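Local coordinates for Beta/gama crystallin family protein (PDB 3HZ2) that binds calcium ions through a betagamma-crystallin domain built of two Greek key motifs, at residues T21-G26 and I51-R56; A3-Y8 and I38-G43; G14-D19 and A27-N32. One frame throughout, in Å; residues are numbered along the deposited sequence.

Contact 1 (T21-G26 and I51-R56); sequences TSDQPG and INYGGR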
# COMPACT_ATOMS: atom_id res chain seq x y z
N THR A 21 10.18 1.54 3.40
CA THR A 21 11.21 0.51 3.35
C THR A 21 11.10 -0.32 4.62
O THR A 21 11.89 -1.24 4.84
CB THR A 21 12.62 1.12 3.24
OG1 THR A 21 12.82 2.08 4.29
CG2 THR A 21 12.80 1.79 1.89
N SER A 22 10.11 0.01 5.44
CA SER A 22 9.86 -0.70 6.69
C SER A 22 8.35 -0.85 6.87
O SER A 22 7.57 -0.18 6.19
CB SER A 22 10.47 0.06 7.87
OG SER A 22 9.93 1.36 7.98
N ASP A 23 7.94 -1.71 7.80
CA ASP A 23 6.52 -1.95 8.04
C ASP A 23 5.76 -0.72 8.53
O ASP A 23 6.30 0.10 9.28
CB ASP A 23 6.35 -3.12 9.00
CG ASP A 23 6.95 -4.41 8.45
OD1 ASP A 23 7.27 -4.44 7.23
OD2 ASP A 23 7.09 -5.38 9.21
N GLN A 24 4.50 -0.61 8.11
CA GLN A 24 3.65 0.53 8.46
C GLN A 24 2.33 0.11 9.09
O GLN A 24 1.35 -0.16 8.39
CB GLN A 24 3.36 1.35 7.20
CG GLN A 24 4.60 1.89 6.50
CD GLN A 24 5.38 2.86 7.35
OE1 GLN A 24 4.80 3.73 7.99
NE2 GLN A 24 6.70 2.73 7.36
N PRO A 25 2.26 0.07 10.43
CA PRO A 25 1.02 -0.32 11.10
C PRO A 25 -0.09 0.72 10.99
O PRO A 25 -1.22 0.48 11.41
CB PRO A 25 1.47 -0.54 12.54
CG PRO A 25 2.55 0.49 12.71
CD PRO A 25 3.32 0.36 11.41
N GLY A 26 0.24 1.86 10.40
CA GLY A 26 -0.74 2.92 10.23
C GLY A 26 -0.88 3.37 8.78
O GLY A 26 -1.54 4.36 8.49
N ILE A 51 -5.97 -0.73 10.78
CA ILE A 51 -4.65 -0.41 11.33
C ILE A 51 -4.16 -1.60 12.14
O ILE A 51 -4.94 -2.50 12.47
CB ILE A 51 -4.68 0.84 12.24
CG1 ILE A 51 -5.58 0.59 13.45
CG2 ILE A 51 -5.14 2.06 11.46
CD1 ILE A 51 -5.47 1.67 14.50
N ASN A 52 -2.87 -1.62 12.43
CA ASN A 52 -2.28 -2.70 13.20
C ASN A 52 -2.53 -4.07 12.58
O ASN A 52 -2.77 -5.05 13.29
CB ASN A 52 -2.79 -2.67 14.64
CG ASN A 52 -2.35 -1.43 15.38
OD1 ASN A 52 -1.18 -1.06 15.33
ND2 ASN A 52 -3.28 -0.78 16.07
N TYR A 53 -2.49 -4.12 11.25
CA TYR A 53 -2.67 -5.35 10.50
C TYR A 53 -3.96 -6.11 10.83
O TYR A 53 -3.94 -7.32 11.07
CB TYR A 53 -1.44 -6.23 10.72
CG TYR A 53 -0.16 -5.42 10.62
CD1 TYR A 53 0.72 -5.34 11.70
CD2 TYR A 53 0.12 -4.67 9.48
CE1 TYR A 53 1.85 -4.52 11.64
CE2 TYR A 53 1.25 -3.85 9.41
CZ TYR A 53 2.10 -3.78 10.49
OH TYR A 53 3.21 -2.95 10.44
N GLY A 54 -5.07 -5.39 10.82
CA GLY A 54 -6.35 -6.01 11.11
C GLY A 54 -7.22 -6.15 9.88
O GLY A 54 -7.01 -5.48 8.86
N GLY A 55 -8.21 -7.04 9.97
CA GLY A 55 -9.12 -7.26 8.86
C GLY A 55 -8.56 -8.04 7.68
O GLY A 55 -7.55 -8.73 7.79
N ARG A 56 -9.24 -7.91 6.54
CA ARG A 56 -8.84 -8.60 5.32
C ARG A 56 -7.53 -8.04 4.78
O ARG A 56 -7.17 -6.90 5.07
CB ARG A 56 -9.94 -8.45 4.28
CG ARG A 56 -11.24 -9.15 4.66
CD ARG A 56 -12.37 -8.75 3.73
NE ARG A 56 -12.82 -7.38 3.98
CZ ARG A 56 -13.77 -6.77 3.28
NH1 ARG A 56 -14.36 -7.39 2.27
NH2 ARG A 56 -14.13 -5.53 3.60
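Y53 has CG anti to its own carbonyl carbon (chi1 -44°), and its side chain lies beside that of P25, both pointing the same way. The two belong to loops of the betagamma-crystallin fold: 21-26 follows strand 17-20 of the first Greek key, and 51-56 lies between strands 45-48 and 56-60 of the second. At the phenol end, CZ is 3.7 Å from P25 CA, and OH lies near P25 CD and D23 CB. The proline suits this place: its ring offers CB, 3.9 Å from Y53 CZ, and its nitrogen, 3.2 Å from Y53 OH, has no hydrogen to share, which makes that approach plain packing. Within the second key, Y53 N is hydrogen-bonded to S80 OG and the Y53 ring makes a cation-pi contact with R82. D23 turns its carboxylate to the backbone N of Q83. N52 and Y53 both have positive phi, in the left-handed region, as the chain turns here. N52 N donates to P25 O at 2.9 Å, nearly straight at 175°, in the carbonyl plane and on a lone pair, while N52 OD1 rests 3.9 Å from P25 CB.

Contact 2 (A3-Y8 and I38-G43); sequences AEVIVY and IKVKSG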
# COMPACT_ATOMS: atom_id res chain seq x y z
N ALA A 3 13.42 -4.65 0.29
CA ALA A 3 12.01 -4.44 0.00
C ALA A 3 11.63 -2.96 0.09
O ALA A 3 12.03 -2.26 1.01
CB ALA A 3 11.15 -5.26 0.96
N GLU A 4 10.84 -2.50 -0.88
CA GLU A 4 10.42 -1.11 -0.90
C GLU A 4 9.09 -0.96 -1.64
O GLU A 4 8.86 -1.61 -2.65
CB GLU A 4 11.47 -0.24 -1.57
CG GLU A 4 11.10 1.23 -1.63
CD GLU A 4 12.18 2.08 -2.27
OE1 GLU A 4 12.07 3.32 -2.22
OE2 GLU A 4 13.14 1.50 -2.83
N VAL A 5 8.23 -0.10 -1.12
CA VAL A 5 6.94 0.13 -1.75
C VAL A 5 6.55 1.59 -1.59
O VAL A 5 6.80 2.19 -0.55
CB VAL A 5 5.83 -0.76 -1.11
CG1 VAL A 5 5.68 -0.45 0.38
CG2 VAL A 5 4.50 -0.54 -1.82
N ILE A 6 5.99 2.17 -2.65
CA ILE A 6 5.55 3.55 -2.60
C ILE A 6 4.03 3.56 -2.78
O ILE A 6 3.50 2.97 -3.73
CB ILE A 6 6.20 4.41 -3.71
CG1 ILE A 6 7.71 4.19 -3.72
CG2 ILE A 6 5.91 5.89 -3.44
CD1 ILE A 6 8.45 5.03 -4.75
N VAL A 7 3.34 4.20 -1.86
CA VAL A 7 1.89 4.28 -1.91
C VAL A 7 1.48 5.71 -2.26
O VAL A 7 2.16 6.67 -1.87
CB VAL A 7 1.26 3.88 -0.56
CG1 VAL A 7 1.53 2.40 -0.29
CG2 VAL A 7 1.85 4.73 0.58
N TYR A 8 0.38 5.85 -2.99
CA TYR A 8 -0.08 7.16 -3.41
C TYR A 8 -1.53 7.44 -3.08
O TYR A 8 -2.37 6.54 -3.10
CB TYR A 8 0.13 7.33 -4.91
CG TYR A 8 1.53 7.07 -5.38
CD1 TYR A 8 2.02 5.77 -5.52
CD2 TYR A 8 2.38 8.13 -5.70
CE1 TYR A 8 3.31 5.53 -5.97
CE2 TYR A 8 3.68 7.90 -6.16
CZ TYR A 8 4.13 6.60 -6.29
OH TYR A 8 5.41 6.36 -6.76
N ILE A 38 -0.29 2.07 -6.13
CA ILE A 38 0.88 1.55 -5.43
C ILE A 38 1.98 1.11 -6.39
O ILE A 38 1.70 0.64 -7.50
CB ILE A 38 0.50 0.32 -4.58
CG1 ILE A 38 -0.60 0.68 -3.58
CG2 ILE A 38 1.73 -0.24 -3.86
CD1 ILE A 38 -1.22 -0.52 -2.87
N LYS A 39 3.22 1.24 -5.95
CA LYS A 39 4.37 0.80 -6.73
C LYS A 39 5.25 -0.07 -5.85
O LYS A 39 5.91 0.44 -4.94
CB LYS A 39 5.20 1.99 -7.22
CG LYS A 39 4.59 2.79 -8.36
CD LYS A 39 5.58 3.84 -8.83
CE LYS A 39 4.97 4.81 -9.82
NZ LYS A 39 5.99 5.81 -10.27
N VAL A 40 5.26 -1.38 -6.09
CA VAL A 40 6.10 -2.27 -5.30
C VAL A 40 7.43 -2.37 -6.04
O VAL A 40 7.54 -3.07 -7.05
CB VAL A 40 5.48 -3.68 -5.17
CG1 VAL A 40 6.42 -4.58 -4.37
CG2 VAL A 40 4.13 -3.59 -4.48
N LYS A 41 8.43 -1.65 -5.54
CA LYS A 41 9.75 -1.63 -6.15
C LYS A 41 10.47 -2.96 -5.98
O LYS A 41 11.15 -3.44 -6.88
CB LYS A 41 10.60 -0.52 -5.53
CG LYS A 41 9.94 0.86 -5.55
CD LYS A 41 9.68 1.33 -6.97
CE LYS A 41 10.98 1.51 -7.74
NZ LYS A 41 10.75 1.91 -9.15
N SER A 42 10.30 -3.56 -4.80
CA SER A 42 10.93 -4.84 -4.50
C SER A 42 10.28 -5.49 -3.29
O SER A 42 9.75 -4.81 -2.42
CB SER A 42 12.42 -4.64 -4.25
OG SER A 42 12.64 -3.58 -3.34
N GLY A 43 10.35 -6.82 -3.24
CA GLY A 43 9.77 -7.55 -2.14
C GLY A 43 8.27 -7.73 -2.33
O GLY A 43 7.70 -7.20 -3.28
O HOH W 1 13.74 -1.29 -4.35
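K39 and Y8 cross obliquely on one face of an antiparallel strand pair, 4-8 with 38-42, inside the first Greek key. From K39 CB, which lies near I6 O, the lysine chain runs extended. Its CG comes 3.9 Å from Y8 CE1. Next, K39 CD is 3.3 Å from Y8 OH, CE also lies against the hydroxyl, and NZ ends close to that oxygen. A long aliphatic side chain suits this place, since its methylenes pass the phenol while its ammonium engages F13 in a cation-pi contact; the Y8 ring meets F13 edge to face. Beneath, I6 and K39 form a hydrogen-bonded pair, each N donating to the other's O. Near the strand ends, K41 and S42 both face E4 in a classic beta bulge: E4 O takes a good bond from S42 N and a weak one from K41 N. A water donates to both E4 OE2 and S42 OG, bridging the two side chains, and S42 OG is also hydrogen-bonded to A2 O. On the other face the beta-branched V5 and I38 pack tightly, their CG2 methyls 3.5 Å apart. That apolar face turns toward the second Greek key, with V5 and V40 on W45, I38 on F47, and V5 and V7 on F81, while strand 17-20 flanks 4-8 and strand 63-65 flanks 37-42.

Contact 3 (G14-D19 and A27-N32); sequences GGKSFD and AGDNLN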
# COMPACT_ATOMS: atom_id res chain seq x y z
N GLY A 14 -0.88 9.82 -8.05
CA GLY A 14 -0.99 11.24 -7.74
C GLY A 14 -1.19 11.52 -6.26
O GLY A 14 -1.34 10.60 -5.45
N GLY A 15 -1.18 12.81 -5.91
CA GLY A 15 -1.37 13.22 -4.53
C GLY A 15 -0.23 12.92 -3.59
O GLY A 15 0.91 12.73 -4.01
N LYS A 16 -0.54 12.89 -2.30
CA LYS A 16 0.46 12.60 -1.27
C LYS A 16 1.01 11.20 -1.50
O LYS A 16 0.27 10.29 -1.88
CB LYS A 16 -0.19 12.67 0.12
CG LYS A 16 0.76 12.39 1.28
CD LYS A 16 1.82 13.48 1.42
CE LYS A 16 2.84 13.13 2.50
NZ LYS A 16 2.19 12.92 3.82
N SER A 17 2.31 11.03 -1.30
CA SER A 17 2.92 9.72 -1.48
C SER A 17 3.83 9.43 -0.30
O SER A 17 4.24 10.34 0.42
CB SER A 17 3.73 9.67 -2.78
OG SER A 17 4.90 10.47 -2.70
N PHE A 18 4.11 8.15 -0.09
CA PHE A 18 4.98 7.72 1.01
C PHE A 18 5.84 6.57 0.53
O PHE A 18 5.33 5.56 0.05
CB PHE A 18 4.15 7.27 2.21
CG PHE A 18 4.98 6.90 3.41
CD1 PHE A 18 5.62 7.89 4.15
CD2 PHE A 18 5.14 5.57 3.78
CE1 PHE A 18 6.42 7.55 5.25
CE2 PHE A 18 5.93 5.22 4.88
CZ PHE A 18 6.57 6.22 5.61
N ASP A 19 7.15 6.73 0.68
CA ASP A 19 8.10 5.69 0.27
C ASP A 19 8.45 4.87 1.51
O ASP A 19 9.13 5.36 2.41
CB ASP A 19 9.36 6.35 -0.30
CG ASP A 19 10.25 5.36 -1.04
OD1 ASP A 19 10.38 4.21 -0.57
OD2 ASP A 19 10.81 5.74 -2.08
N ALA A 27 -0.24 2.63 7.87
CA ALA A 27 -0.27 2.91 6.44
C ALA A 27 0.58 4.10 5.99
O ALA A 27 0.38 4.62 4.89
CB ALA A 27 -1.72 3.10 5.96
N GLY A 28 1.51 4.52 6.84
CA GLY A 28 2.37 5.63 6.47
C GLY A 28 1.99 7.00 6.99
O GLY A 28 1.21 7.14 7.92
N ASP A 29 2.56 8.02 6.35
CA ASP A 29 2.33 9.41 6.72
C ASP A 29 1.00 9.98 6.22
O ASP A 29 0.89 10.37 5.06
CB ASP A 29 3.49 10.27 6.20
CG ASP A 29 3.42 11.71 6.68
OD1 ASP A 29 4.29 12.51 6.28
OD2 ASP A 29 2.50 12.04 7.47
N ASN A 30 0.01 10.03 7.10
CA ASN A 30 -1.31 10.57 6.76
C ASN A 30 -1.95 9.98 5.51
O ASN A 30 -2.63 10.69 4.76
CB ASN A 30 -1.23 12.09 6.62
CG ASN A 30 -1.20 12.80 7.96
OD1 ASN A 30 -1.03 14.01 8.03
ND2 ASN A 30 -1.38 12.04 9.04
N LEU A 31 -1.76 8.68 5.29
CA LEU A 31 -2.34 8.02 4.13
C LEU A 31 -3.32 6.92 4.51
O LEU A 31 -3.67 6.08 3.68
CB LEU A 31 -1.24 7.45 3.23
CG LEU A 31 -0.48 8.50 2.42
CD1 LEU A 31 0.74 7.88 1.77
CD2 LEU A 31 -1.41 9.10 1.38
N ASN A 32 -3.77 6.92 5.76
CA ASN A 32 -4.73 5.91 6.19
C ASN A 32 -6.06 6.17 5.49
O ASN A 32 -6.58 7.29 5.50
CB ASN A 32 -4.90 5.95 7.71
CG ASN A 32 -5.95 4.98 8.19
OD1 ASN A 32 -6.15 3.92 7.59
ND2 ASN A 32 -6.61 5.32 9.29
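K16 and D29 cross at about a right angle, and so do F18 and D29; D29 CB approaches both K16 NZ and F18 CD1, each at 3.8 Å. All three residues send CG anti to the backbone N; in F18 (chi1 -176°) this sends CG out from strand 17-20 toward the loop 27-32 that follows within the same Greek key. Ring and carboxylate planes are 89° apart. Over one face of the phenyl lies the backbone itself: G28 CA sits 4.0 Å from the F18 ring centroid, 19° off the normal, in a CH-pi contact, and D29 N stands over the same face, offset toward the rim. Glycine suits position 28 twice over, because a CB would collide with F18 CD2 and the backbone angles there would press it against the preceding carbonyl. Next to this, L31 lies across K16 and divides its two methyls: CD1 touches F18 CB at 3.5 Å, and CD2 lies 3.9 Å from K16 CG. The buried leucine also packs on V7 of strand 4-8. K16, bent at chi2 and chi4, brings NZ to D29 twice, with a hydrogen bond of 3.1 Å to D29 O, the donor above the carbonyl plane, and a salt bridge of 3.3 Å to D29 OD1. Its backbone N meanwhile bonds OE2 of E9, a calcium ligand. The ammonium is thus gripped by the carbonyl and the carboxylate of one residue, which probably favours the protonated form of K16; both residues are exposed, so solvent may weaken the attraction.

The three contacts lie 12 to 14 Å apart between centres, all within one betagamma-crystallin domain. Contact 3 is nested in the chain loop that contact 2 closes, and the two share a sheet in which strands 4-8 and 17-20 are neighbours; V7 CG2 touches L31 CD1 at 3.5 Å. Contact 1 alternates with both along the chain and joins the first Greek key to the second. Its Q24 packs on F18 and its T21 on E4. K16 lies beside E9 of one calcium site (E9, K34, S36, N76), and 27-32 runs into D33 of the other (D33, E49, S77, S79), near which I51 also lies, so contacts 1 and 3 lie close to the two calcium sites.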